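Epoxyqueuosine reductase (Streptococcus thermophilus, PDB 5D6S) is a reductase of the QueG family that binds cobalamin and two iron/sulfur clusters, the clusters held by a 4Fe-4S double-cluster domain. Local coordinates at residues G179-K184 with S188-G193. Sequence-based numbering, arbitrary orientation.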
ATOM      1  N   GLY A 179      -4.542 -12.001  -4.364  1.00 66.14           N
ATOM      2  CA  GLY A 179      -4.287 -11.081  -5.479  1.00 62.13           C
ATOM      3  C   GLY A 179      -2.816 -10.783  -5.692  1.00 57.79           C
ATOM      4  O   GLY A 179      -2.430 -10.242  -6.722  1.00 52.14           O
ATOM      5  N   LEU A 180      -1.990 -11.161  -4.734  1.00 58.42           N
ATOM      6  CA  LEU A 180      -0.574 -10.822  -4.780  1.00 68.76           C
ATOM      7  C   LEU A 180       0.316 -11.884  -5.437  1.00 71.03           C
ATOM      8  O   LEU A 180      -0.047 -13.048  -5.546  1.00 70.95           O
ATOM      9  CB  LEU A 180      -0.072 -10.576  -3.361  1.00 72.47           C
ATOM     10  CG  LEU A 180      -0.648  -9.337  -2.675  1.00 70.90           C
ATOM     11  CD1 LEU A 180      -0.386  -9.409  -1.175  1.00 70.79           C
ATOM     12  CD2 LEU A 180      -0.031  -8.086  -3.271  1.00 71.07           C
ATOM     13  N   VAL A 181       1.501 -11.455  -5.847  1.00 74.21           N
ATOM     14  CA  VAL A 181       2.505 -12.352  -6.401  1.00 68.83           C
ATOM     15  C   VAL A 181       3.332 -12.930  -5.278  1.00 68.93           C
ATOM     16  O   VAL A 181       3.922 -12.197  -4.500  1.00 70.81           O
ATOM     17  CB  VAL A 181       3.425 -11.639  -7.400  1.00 62.33           C
ATOM     18  CG1 VAL A 181       4.708 -12.417  -7.603  1.00 65.11           C
ATOM     19  CG2 VAL A 181       2.708 -11.460  -8.733  1.00 61.42           C
ATOM     20  N   ILE A 182       3.362 -14.259  -5.217  1.00 76.49           N
ATOM     21  CA  ILE A 182       4.009 -15.023  -4.147  1.00 70.80           C
ATOM     22  C   ILE A 182       5.163 -15.843  -4.711  1.00 69.22           C
ATOM     23  O   ILE A 182       4.971 -16.675  -5.605  1.00 74.84           O
ATOM     24  CB  ILE A 182       3.034 -16.053  -3.531  1.00 75.00           C
ATOM     25  CG1 ILE A 182       1.626 -15.466  -3.281  1.00 79.07           C
ATOM     26  CG2 ILE A 182       3.667 -16.689  -2.299  1.00 82.32           C
ATOM     27  CD1 ILE A 182       1.272 -15.139  -1.844  1.00 83.70           C
ATOM     28  N   SER A 183       6.360 -15.626  -4.188  1.00 71.34           N
ATOM     29  CA  SER A 183       7.511 -16.491  -4.497  1.00 73.19           C
ATOM     30  C   SER A 183       7.807 -17.420  -3.325  1.00 78.43           C
ATOM     31  O   SER A 183       7.549 -17.069  -2.167  1.00 80.53           O
ATOM     32  CB  SER A 183       8.756 -15.662  -4.813  1.00 71.30           C
ATOM     33  OG  SER A 183       9.427 -15.258  -3.626  1.00 66.81           O
ATOM     34  N   LYS A 184       8.316 -18.615  -3.634  1.00 96.33           N
ATOM     35  CA  LYS A 184       8.802 -19.577  -2.614  1.00 96.55           C
ATOM     36  C   LYS A 184       9.913 -18.974  -1.775  1.00 83.18           C
ATOM     37  O   LYS A 184       9.934 -19.087  -0.556  1.00 79.50           O
ATOM     38  CB  LYS A 184       9.357 -20.844  -3.281  1.00107.05           C
ATOM     39  CG  LYS A 184       8.457 -22.060  -3.146  1.00125.01           C
ATOM     40  CD  LYS A 184       9.173 -23.343  -3.550  1.00131.36           C
ATOM     41  CE  LYS A 184       8.362 -24.577  -3.154  1.00133.74           C
ATOM     42  NZ  LYS A 184       9.147 -25.833  -3.329  1.00139.48           N
ATOM     43  N   SER A 188       5.393 -13.140  -0.478  1.00 69.20           N
ATOM     44  CA  SER A 188       4.787 -12.002  -1.200  1.00 62.99           C
ATOM     45  C   SER A 188       5.497 -10.693  -0.893  1.00 59.59           C
ATOM     46  O   SER A 188       5.291  -9.703  -1.599  1.00 58.34           O
ATOM     47  CB  SER A 188       3.300 -11.862  -0.909  1.00 63.13           C
ATOM     48  OG  SER A 188       3.011 -12.151   0.445  1.00 72.63           O
ATOM     49  N   TYR A 189       6.383 -10.701   0.102  1.00 54.48           N
ATOM     50  CA  TYR A 189       7.117  -9.480   0.489  1.00 57.61           C
ATOM     51  C   TYR A 189       8.176  -9.086  -0.523  1.00 55.83           C
ATOM     52  O   TYR A 189       9.362  -8.958  -0.203  1.00 59.01           O
ATOM     53  CB  TYR A 189       7.650  -9.562   1.942  1.00 60.04           C
ATOM     54  CG  TYR A 189       6.522  -9.820   2.955  1.00 70.50           C
ATOM     55  CD1 TYR A 189       5.428  -8.940   3.069  1.00 69.81           C
ATOM     56  CD2 TYR A 189       6.522 -10.954   3.753  1.00 71.27           C
ATOM     57  CE1 TYR A 189       4.399  -9.177   3.967  1.00 73.79           C
ATOM     58  CE2 TYR A 189       5.500 -11.190   4.652  1.00 83.68           C
ATOM     59  CZ  TYR A 189       4.436 -10.303   4.757  1.00 82.77           C
ATOM     60  OH  TYR A 189       3.434 -10.563   5.679  1.00 92.00           O
ATOM     61  N   MET A 190       7.687  -8.830  -1.742  1.00 61.14           N
ATOM     62  CA  MET A 190       8.484  -8.293  -2.862  1.00 64.37           C
ATOM     63  C   MET A 190       7.833  -7.082  -3.553  1.00 64.70           C
ATOM     64  O   MET A 190       6.614  -7.075  -3.806  1.00 57.88           O
ATOM     65  CB  MET A 190       8.669  -9.348  -3.958  1.00 66.75           C
ATOM     66  CG  MET A 190       9.169 -10.715  -3.506  1.00 69.59           C
ATOM     67  SD  MET A 190       9.070 -11.901  -4.857  1.00 76.65           S
ATOM     68  CE  MET A 190       7.298 -12.219  -4.977  1.00 71.94           C
ATOM     69  N   TYR A 191       8.663  -6.077  -3.862  1.00 60.76           N
ATOM     70  CA  TYR A 191       8.305  -4.999  -4.790  1.00 58.91           C
ATOM     71  C   TYR A 191       8.491  -5.500  -6.213  1.00 59.70           C
ATOM     72  O   TYR A 191       9.419  -6.247  -6.486  1.00 65.50           O
ATOM     73  CB  TYR A 191       9.223  -3.786  -4.620  1.00 60.82           C
ATOM     74  CG  TYR A 191       9.361  -3.245  -3.201  1.00 68.12           C
ATOM     75  CD1 TYR A 191       8.247  -2.987  -2.407  1.00 63.79           C
ATOM     76  CD2 TYR A 191      10.624  -2.958  -2.665  1.00 71.43           C
ATOM     77  CE1 TYR A 191       8.385  -2.474  -1.121  1.00 68.74           C
ATOM     78  CE2 TYR A 191      10.759  -2.428  -1.387  1.00 69.38           C
ATOM     79  CZ  TYR A 191       9.640  -2.189  -0.616  1.00 68.88           C
ATOM     80  OH  TYR A 191       9.779  -1.668   0.656  1.00 69.70           O
ATOM     81  N   LEU A 192       7.616  -5.093  -7.119  1.00 62.45           N
ATOM     82  CA  LEU A 192       7.686  -5.520  -8.518  1.00 63.07           C
ATOM     83  C   LEU A 192       7.964  -4.373  -9.489  1.00 63.44           C
ATOM     84  O   LEU A 192       7.595  -3.234  -9.248  1.00 59.55           O
ATOM     85  CB  LEU A 192       6.387  -6.213  -8.956  1.00 63.77           C
ATOM     86  CG  LEU A 192       5.999  -7.482  -8.190  1.00 64.10           C
ATOM     87  CD1 LEU A 192       4.782  -8.159  -8.823  1.00 57.90           C
ATOM     88  CD2 LEU A 192       7.172  -8.443  -8.101  1.00 66.31           C
ATOM     89  N   GLY A 193       8.628  -4.718 -10.583  1.00 65.90           N
ATOM     90  CA  GLY A 193       8.877  -3.812 -11.694  1.00 70.72           C
ATOM     91  C   GLY A 193       8.933  -4.549 -13.030  1.00 72.82           C
ATOM     92  O   GLY A 193       8.948  -5.779 -13.072  1.00 83.83           O
TER
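Met190 lays its terminal methyl over the backbone of 181-183: CE meets CG1 of Val181 at 3.7 Å, the two side chains crossing at about a right angle, and also rests near the Val181 carbonyl. A bend about the CG-SD bond (chi3 -73°) places CE there; SD itself lies 3.6 Å from OG of Ser183. That hydroxyl is hydrogen-bonded to N of Tyr186 in the connecting loop, so a small polar residue suits this place. The unbranched, flexible methionine can follow such a mixed surface of methyls and peptide. Val181 divides its branches between two neighbours, CG2 touching CD1 of Leu192 at 3.9 Å. Ser188 is compact enough for its CA to make a CA-H...O contact of 3.4 Å with O of Val181, and its buried OG is held by Asn273 and Gln267. CD1 of Ile182 reaches CB of Ser188 at 4.0 Å, and the same apolar side chain comes close to an iron/sulfur cluster. Backbone groups of both segments hydrogen-bond to cobalamin: O of Gly179 and N of Val181, O of Met190 and of Leu192. A short loop leads from strand 181-182 into strand 190-197 of the four-stranded antiparallel sheet, and both segments line the cobalamin pocket.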